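Local coordinates for protein 11S globulin beta subunit (Cucurbita maxima, PDB 2EVX) that serves as a seed storage protein, a nutrient reservoir of the 11S globulin family that assembles as a hexamer of disulfide-linked acidic and basic chains, at the interface of chains A and B. Residues are numbered along the deposited sequence; one frame, centred on the assembly and turned at random. Chains: chain A/B, 11S globulin beta subunit.

Contact 1: the interface of chains A and B. Residues chain A 361-364; chain B 185, 189, 204-207.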
loop_
_atom_site.group_PDB
_atom_site.type_symbol
_atom_site.label_atom_id
_atom_site.label_comp_id
_atom_site.label_asym_id
_atom_site.label_seq_id
_atom_site.Cartn_x
_atom_site.Cartn_y
_atom_site.Cartn_z
ATOM N N ASN A 361 -17.267 -1.765 17.332
ATOM C CA ASN A 361 -18.419 -1.613 16.450
ATOM C C ASN A 361 -19.623 -2.461 16.863
ATOM O O ASN A 361 -20.713 -2.321 16.298
ATOM C CB ASN A 361 -18.008 -1.942 15.017
ATOM C CG ASN A 361 -17.398 -3.322 14.895
ATOM O OD1 ASN A 361 -18.041 -4.250 14.407
ATOM N ND2 ASN A 361 -16.158 -3.468 15.352
ATOM N N PHE A 362 -19.423 -3.336 17.845
ATOM C CA PHE A 362 -20.494 -4.191 18.348
ATOM C C PHE A 362 -21.151 -3.533 19.551
ATOM O O PHE A 362 -22.118 -4.047 20.104
ATOM C CB PHE A 362 -19.935 -5.556 18.749
ATOM C CG PHE A 362 -19.341 -6.317 17.607
ATOM C CD1 PHE A 362 -20.123 -6.672 16.510
ATOM C CD2 PHE A 362 -17.999 -6.687 17.622
ATOM C CE1 PHE A 362 -19.580 -7.388 15.446
ATOM C CE2 PHE A 362 -17.447 -7.405 16.557
ATOM C CZ PHE A 362 -18.246 -7.756 15.467
ATOM N N GLY A 363 -20.611 -2.390 19.948
ATOM C CA GLY A 363 -21.147 -1.667 21.079
ATOM C C GLY A 363 -20.666 -2.312 22.353
ATOM O O GLY A 363 -21.196 -2.055 23.436
ATOM N N GLN A 364 -19.655 -3.158 22.214
ATOM C CA GLN A 364 -19.092 -3.862 23.349
ATOM C C GLN A 364 -17.810 -3.226 23.872
ATOM O O GLN A 364 -16.985 -2.719 23.115
ATOM C CB GLN A 364 -18.842 -5.328 22.980
ATOM C CG GLN A 364 -20.091 -6.213 23.095
ATOM C CD GLN A 364 -20.239 -6.868 24.472
ATOM O OE1 GLN A 364 -19.825 -8.016 24.679
ATOM N NE2 GLN A 364 -20.817 -6.134 25.422
ATOM N N GLN B 185 -25.745 -6.852 14.207
ATOM C CA GLN B 185 -24.589 -6.704 13.321
ATOM C C GLN B 185 -24.485 -7.843 12.285
ATOM O O GLN B 185 -23.984 -8.938 12.578
ATOM C CB GLN B 185 -23.309 -6.613 14.170
ATOM C CG GLN B 185 -22.675 -7.955 14.593
ATOM C CD GLN B 185 -23.584 -8.884 15.412
ATOM O OE1 GLN B 185 -23.229 -10.042 15.658
ATOM N NE2 GLN B 185 -24.742 -8.383 15.841
ATOM N N GLY B 189 -21.680 -10.047 10.418
ATOM C CA GLY B 189 -22.035 -11.101 11.363
ATOM C C GLY B 189 -20.983 -11.502 12.391
ATOM O O GLY B 189 -20.916 -10.926 13.484
ATOM N N GLU B 204 -24.409 -12.946 20.667
ATOM C CA GLU B 204 -23.906 -11.584 20.500
ATOM C C GLU B 204 -25.013 -10.528 20.599
ATOM O O GLU B 204 -25.864 -10.404 19.707
ATOM C CB GLU B 204 -23.177 -11.447 19.147
ATOM C CG GLU B 204 -22.821 -10.000 18.733
ATOM C CD GLU B 204 -21.756 -9.349 19.615
ATOM O OE1 GLU B 204 -20.570 -9.758 19.531
ATOM O OE2 GLU B 204 -22.110 -8.427 20.390
ATOM N N LYS B 205 -24.996 -9.775 21.696
ATOM C CA LYS B 205 -25.970 -8.707 21.918
ATOM C C LYS B 205 -25.329 -7.362 21.530
ATOM O O LYS B 205 -25.052 -6.514 22.388
ATOM C CB LYS B 205 -26.422 -8.703 23.388
ATOM C CG LYS B 205 -27.456 -9.786 23.717
ATOM C CD LYS B 205 -27.745 -9.883 25.216
ATOM C CE LYS B 205 -26.736 -10.776 25.936
ATOM N NZ LYS B 205 -25.331 -10.312 25.788
ATOM N N SER B 206 -25.100 -7.190 20.227
ATOM C CA SER B 206 -24.482 -5.988 19.676
ATOM C C SER B 206 -25.379 -4.755 19.766
ATOM O O SER B 206 -26.567 -4.815 19.446
ATOM C CB SER B 206 -24.110 -6.229 18.217
ATOM O OG SER B 206 -25.276 -6.486 17.458
ATOM N N GLY B 207 -24.796 -3.638 20.195
ATOM C CA GLY B 207 -25.546 -2.402 20.314
ATOM C C GLY B 207 -24.898 -1.278 19.528
ATOM O O GLY B 207 -24.287 -1.523 18.489
HETATM O O HOH W 1 -22.602 -0.375 16.104
#
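A:Phe362 meets chain B through both its backbone and its ring. Its carbonyl O accepts a hydrogen bond from the backbone N of B:Gly207 at 2.7 Å. CG of A:Phe362 is anti to its carbonyl carbon (chi1 -63°), which carries the ring between B:Gln185 at its edge and B:Glu204 over one face. The B:Gln185 methylenes come at that edge, CB in plane and CG 3.3 Å from CE1 of A:Phe362, with the amide plane upright to the ring, although this glutamine is poorly ordered. The carboxylate of B:Glu204 lies nearly parallel to the ring, 19° apart, its OE1 4.1 Å from CG of A:Phe362 and offset toward the rim. On the opposite face the amide tip of A:Asn361 (modelled as OD1, an assignment that may be reversed) stands over the ring centre. Further out, water 1 joins O of A:Asn361 (2.7 Å) to O of B:Gly207 (3.1 Å), a second backbone link beside the direct one. An alanine in place of A:Phe362 would probably leave the B:Gln185 methylenes without the ring edge they pack on, and remove the surface beneath the B:Glu204 carboxylate. The patch ties a loop of one subunit to loops of its neighbour and is likely to contribute to trimer assembly.

Contact 2: the interface of chains A and B. Residues chain A 421, 423-424, 427; chain B 75, 146, 249, 251.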
loop_
_atom_site.group_PDB
_atom_site.type_symbol
_atom_site.label_atom_id
_atom_site.label_comp_id
_atom_site.label_asym_id
_atom_site.label_seq_id
_atom_site.Cartn_x
_atom_site.Cartn_y
_atom_site.Cartn_z
ATOM N N PRO A 421 -29.430 16.924 12.796
ATOM C CA PRO A 421 -30.685 17.679 12.878
ATOM C C PRO A 421 -31.483 17.157 14.069
ATOM O O PRO A 421 -31.494 15.952 14.320
ATOM C CB PRO A 421 -31.377 17.347 11.560
ATOM C CG PRO A 421 -30.230 17.075 10.633
ATOM C CD PRO A 421 -29.319 16.250 11.492
ATOM N N GLY A 423 -34.542 16.718 14.393
ATOM C CA GLY A 423 -35.536 15.759 13.938
ATOM C C GLY A 423 -34.979 14.345 13.890
ATOM O O GLY A 423 -35.655 13.389 14.282
ATOM N N VAL A 424 -33.741 14.217 13.413
ATOM C CA VAL A 424 -33.070 12.927 13.316
ATOM C C VAL A 424 -32.682 12.396 14.700
ATOM O O VAL A 424 -32.927 11.235 15.015
ATOM C CB VAL A 424 -31.814 13.035 12.409
ATOM C CG1 VAL A 424 -31.045 11.727 12.402
ATOM C CG2 VAL A 424 -32.238 13.387 10.992
ATOM N N ASN A 427 -35.819 10.694 16.484
ATOM C CA ASN A 427 -36.151 9.355 16.058
ATOM C C ASN A 427 -35.030 8.373 16.405
ATOM O O ASN A 427 -35.281 7.185 16.602
ATOM C CB ASN A 427 -36.436 9.370 14.562
ATOM C CG ASN A 427 -37.727 10.095 14.234
ATOM O OD1 ASN A 427 -38.817 9.543 14.380
ATOM N ND2 ASN A 427 -37.610 11.343 13.800
ATOM N N LEU B 75 -35.903 5.790 8.041
ATOM C CA LEU B 75 -34.613 6.394 8.318
ATOM C C LEU B 75 -33.552 5.349 8.677
ATOM O O LEU B 75 -33.730 4.550 9.600
ATOM C CB LEU B 75 -34.733 7.390 9.472
ATOM C CG LEU B 75 -33.405 8.023 9.909
ATOM C CD1 LEU B 75 -33.023 9.103 8.908
ATOM C CD2 LEU B 75 -33.519 8.615 11.303
ATOM N N TRP B 146 -26.425 9.043 7.269
ATOM C CA TRP B 146 -27.748 8.474 7.426
ATOM C C TRP B 146 -28.518 8.752 6.148
ATOM O O TRP B 146 -28.144 9.621 5.354
ATOM C CB TRP B 146 -28.481 9.063 8.639
ATOM C CG TRP B 146 -28.503 10.554 8.704
ATOM C CD1 TRP B 146 -27.566 11.362 9.283
ATOM C CD2 TRP B 146 -29.508 11.427 8.165
ATOM N NE1 TRP B 146 -27.925 12.683 9.139
ATOM C CE2 TRP B 146 -29.109 12.751 8.455
ATOM C CE3 TRP B 146 -30.702 11.219 7.469
ATOM C CZ2 TRP B 146 -29.866 13.867 8.066
ATOM C CZ3 TRP B 146 -31.453 12.331 7.084
ATOM C CH2 TRP B 146 -31.029 13.638 7.386
ATOM N N PHE B 249 -41.533 15.138 9.388
ATOM C CA PHE B 249 -40.133 15.390 9.091
ATOM C C PHE B 249 -39.966 16.579 8.152
ATOM O O PHE B 249 -39.899 16.437 6.928
ATOM C CB PHE B 249 -39.485 14.122 8.523
ATOM C CG PHE B 249 -38.303 13.636 9.331
ATOM C CD1 PHE B 249 -38.370 13.595 10.722
ATOM C CD2 PHE B 249 -37.126 13.233 8.702
ATOM C CE1 PHE B 249 -37.283 13.163 11.471
ATOM C CE2 PHE B 249 -36.033 12.799 9.444
ATOM C CZ PHE B 249 -36.110 12.763 10.832
ATOM N N VAL B 251 -37.354 18.756 7.831
ATOM C CA VAL B 251 -36.074 18.955 7.155
ATOM C C VAL B 251 -36.177 18.405 5.739
ATOM O O VAL B 251 -36.257 17.194 5.537
ATOM C CB VAL B 251 -34.903 18.241 7.887
ATOM C CG1 VAL B 251 -34.418 19.098 9.047
ATOM C CG2 VAL B 251 -35.346 16.866 8.389
#
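A:Val424, on helix 422-429, fills the close-packed part of this apolar contact, hiding 62 Å² and dividing its methyls between partners. CG2 sits over the face of the six-membered ring of B:Trp146, 3.8 Å from CZ2, in a CH-pi contact displaced toward the rim. The same methyl lies 3.9 Å from CZ of B:Phe249 and thus wedges between the two aromatics. CG1 is anti to the backbone N (chi1 175°) and turns to CD2 of B:Leu75, 4.1 Å away. B:Phe249 also packs against the helix backbone, its CE1 4.0 Å from CA of A:Gly423. Tip to tip with this ring comes the amide of A:Asn427, modelled too close for the detail to be trusted. Within the helix, ND2 of A:Asn427 donates to O of A:Gly423 at 2.9 Å (140° at H), which would limit the rotation of the amide. Packing is looser toward A:Pro421, which hides 14 Å²; its CB is 4.3 Å from CG1 of B:Val251, a poorly ordered residue. Among these residues no N or O of one chain comes within bonding reach of the other. The site seats a short helix of one subunit on the aromatic and aliphatic surface of the next.

Contact 3: the interface of chains A and B. Residues chain A 26-27, 29, 60, 361-362, 383; chain B 170-171, 175.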
loop_
_atom_site.group_PDB
_atom_site.type_symbol
_atom_site.label_atom_id
_atom_site.label_comp_id
_atom_site.label_asym_id
_atom_site.label_seq_id
_atom_site.Cartn_x
_atom_site.Cartn_y
_atom_site.Cartn_z
ATOM N N ALA A 26 -7.457 -11.386 10.152
ATOM C CA ALA A 26 -8.318 -11.411 11.373
ATOM C C ALA A 26 -7.592 -10.797 12.577
ATOM O O ALA A 26 -6.668 -11.391 13.137
ATOM C CB ALA A 26 -8.732 -12.850 11.683
ATOM N N CYS A 27 -8.022 -9.601 12.964
ATOM C CA CYS A 27 -7.441 -8.879 14.090
ATOM C C CYS A 27 -8.225 -9.124 15.370
ATOM O O CYS A 27 -9.432 -8.926 15.406
ATOM C CB CYS A 27 -7.444 -7.384 13.791
ATOM S SG CYS A 27 -6.092 -6.760 12.741
ATOM N N LEU A 29 -9.280 -7.738 18.419
ATOM C CA LEU A 29 -9.408 -6.505 19.168
ATOM C C LEU A 29 -10.573 -6.546 20.115
ATOM O O LEU A 29 -11.267 -5.549 20.281
ATOM C CB LEU A 29 -9.601 -5.314 18.238
ATOM C CG LEU A 29 -8.558 -5.003 17.177
ATOM C CD1 LEU A 29 -7.185 -5.417 17.659
ATOM C CD2 LEU A 29 -8.925 -5.725 15.923
ATOM N N CYS A 60 -1.887 -6.419 15.171
ATOM C CA CYS A 60 -2.853 -5.930 14.203
ATOM C C CYS A 60 -2.446 -4.612 13.556
ATOM O O CYS A 60 -2.628 -4.422 12.353
ATOM C CB CYS A 60 -4.205 -5.755 14.878
ATOM S SG CYS A 60 -5.471 -5.100 13.760
ATOM N N ASN A 361 -17.267 -1.765 17.332
ATOM C CA ASN A 361 -18.419 -1.613 16.450
ATOM C C ASN A 361 -19.623 -2.461 16.863
ATOM O O ASN A 361 -20.713 -2.321 16.298
ATOM C CB ASN A 361 -18.008 -1.942 15.017
ATOM C CG ASN A 361 -17.398 -3.322 14.895
ATOM O OD1 ASN A 361 -18.041 -4.250 14.407
ATOM N ND2 ASN A 361 -16.158 -3.468 15.352
ATOM N N PHE A 362 -19.423 -3.336 17.845
ATOM C CA PHE A 362 -20.494 -4.191 18.348
ATOM C C PHE A 362 -21.151 -3.533 19.551
ATOM O O PHE A 362 -22.118 -4.047 20.104
ATOM C CB PHE A 362 -19.935 -5.556 18.749
ATOM C CG PHE A 362 -19.341 -6.317 17.607
ATOM C CD1 PHE A 362 -20.123 -6.672 16.510
ATOM C CD2 PHE A 362 -17.999 -6.687 17.622
ATOM C CE1 PHE A 362 -19.580 -7.388 15.446
ATOM C CE2 PHE A 362 -17.447 -7.405 16.557
ATOM C CZ PHE A 362 -18.246 -7.756 15.467
ATOM N N PHE A 383 -12.338 2.884 16.894
ATOM C CA PHE A 383 -12.874 2.505 18.193
ATOM C C PHE A 383 -13.149 3.744 19.021
ATOM O O PHE A 383 -12.293 4.612 19.148
ATOM C CB PHE A 383 -11.904 1.595 18.950
ATOM C CG PHE A 383 -11.873 0.185 18.441
ATOM C CD1 PHE A 383 -11.662 -0.874 19.321
ATOM C CD2 PHE A 383 -12.077 -0.090 17.094
ATOM C CE1 PHE A 383 -11.658 -2.188 18.870
ATOM C CE2 PHE A 383 -12.078 -1.393 16.631
ATOM C CZ PHE A 383 -11.869 -2.450 17.523
ATOM N N ILE B 170 -7.214 -1.747 9.817
ATOM C CA ILE B 170 -7.426 -2.910 10.665
ATOM C C ILE B 170 -7.221 -4.217 9.898
ATOM O O ILE B 170 -6.087 -4.661 9.729
ATOM C CB ILE B 170 -8.830 -2.883 11.283
ATOM C CG1 ILE B 170 -9.005 -1.595 12.088
ATOM C CG2 ILE B 170 -9.034 -4.098 12.174
ATOM C CD1 ILE B 170 -10.454 -1.277 12.423
ATOM N N ASP B 171 -8.312 -4.826 9.440
ATOM C CA ASP B 171 -8.254 -6.086 8.696
ATOM C C ASP B 171 -9.317 -6.099 7.596
ATOM O O ASP B 171 -10.229 -5.274 7.606
ATOM C CB ASP B 171 -8.463 -7.273 9.647
ATOM C CG ASP B 171 -9.790 -7.214 10.380
ATOM O OD1 ASP B 171 -10.018 -8.085 11.245
ATOM O OD2 ASP B 171 -10.605 -6.307 10.101
ATOM N N ARG B 175 -16.665 -3.359 9.279
ATOM C CA ARG B 175 -17.230 -2.989 10.566
ATOM C C ARG B 175 -18.029 -1.695 10.428
ATOM O O ARG B 175 -17.569 -0.739 9.815
ATOM C CB ARG B 175 -16.111 -2.769 11.596
ATOM C CG ARG B 175 -15.216 -3.970 11.908
ATOM C CD ARG B 175 -14.107 -3.564 12.867
ATOM N NE ARG B 175 -13.183 -4.635 13.241
ATOM C CZ ARG B 175 -13.204 -5.281 14.412
ATOM N NH1 ARG B 175 -14.107 -4.981 15.338
ATOM N NH2 ARG B 175 -12.300 -6.218 14.681
HETATM O O HOH W 2 -11.536 -8.020 16.962
#
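A:Cys27 and B:Asp171 make a direct hydrogen bond across this cupin-family 11S globulin interface. The backbone N of A:Cys27 donates to the carboxylate OD1 of B:Asp171 at 3.0 Å and 168° at H, reaching the oxygen on its anti side, 22° out of the carboxylate plane. CG of B:Asp171 stands between its own backbone N and carbonyl carbon (chi1 59°), which presents the carboxylate to this N-H. Covalently, A:Cys27 is held by the disulfide to A:Cys60, SG to SG 2.0 Å, near the end of helix 56-61. Water-mediated contact comes next: water 2 lies at the edge of the B:Arg175 guanidinium, 3.0 Å from NH2, and also meets O of A:Cys27 (2.8 Å) and N of A:Leu29 (2.7 Å), connecting the arginine to two backbone groups of chain A. Among apolar contacts, CG2 of B:Ile170 packs on the disulfide, 4.0 Å from CB of A:Cys27, and lies 4.1 Å from CD2 of A:Leu29. The arginine, extended from CG to NE, passes across A:Asn361, its CB 3.6 Å from the amide CG. As built, ND2 of A:Asn361 faces NH1 of B:Arg175, two donors; this pairing is doubtful, and the amide may be turned over, with its oxygen toward the arginine.

Contacts 1 and 3 are neighbours, their C-alpha centres about 12 Å apart, and they share A:Asn361 and A:Phe362. These consecutive residues therefore face different stretches of chain B, the segments at 185-189 and 204-207 in contact 1 and the 170-175 segment in contact 3. Contact 2 stands apart, its C-alpha centre about 23 Å from that of contact 1 and 29 Å from that of contact 3, and has no residue in common with either. It brings in helix 422-429 and an apolar surface, whereas contacts 1 and 3 add polar and water-mediated links. The attachment thus falls in two zones, joining A and B in the deposited trimer and presumably also in the hexamer.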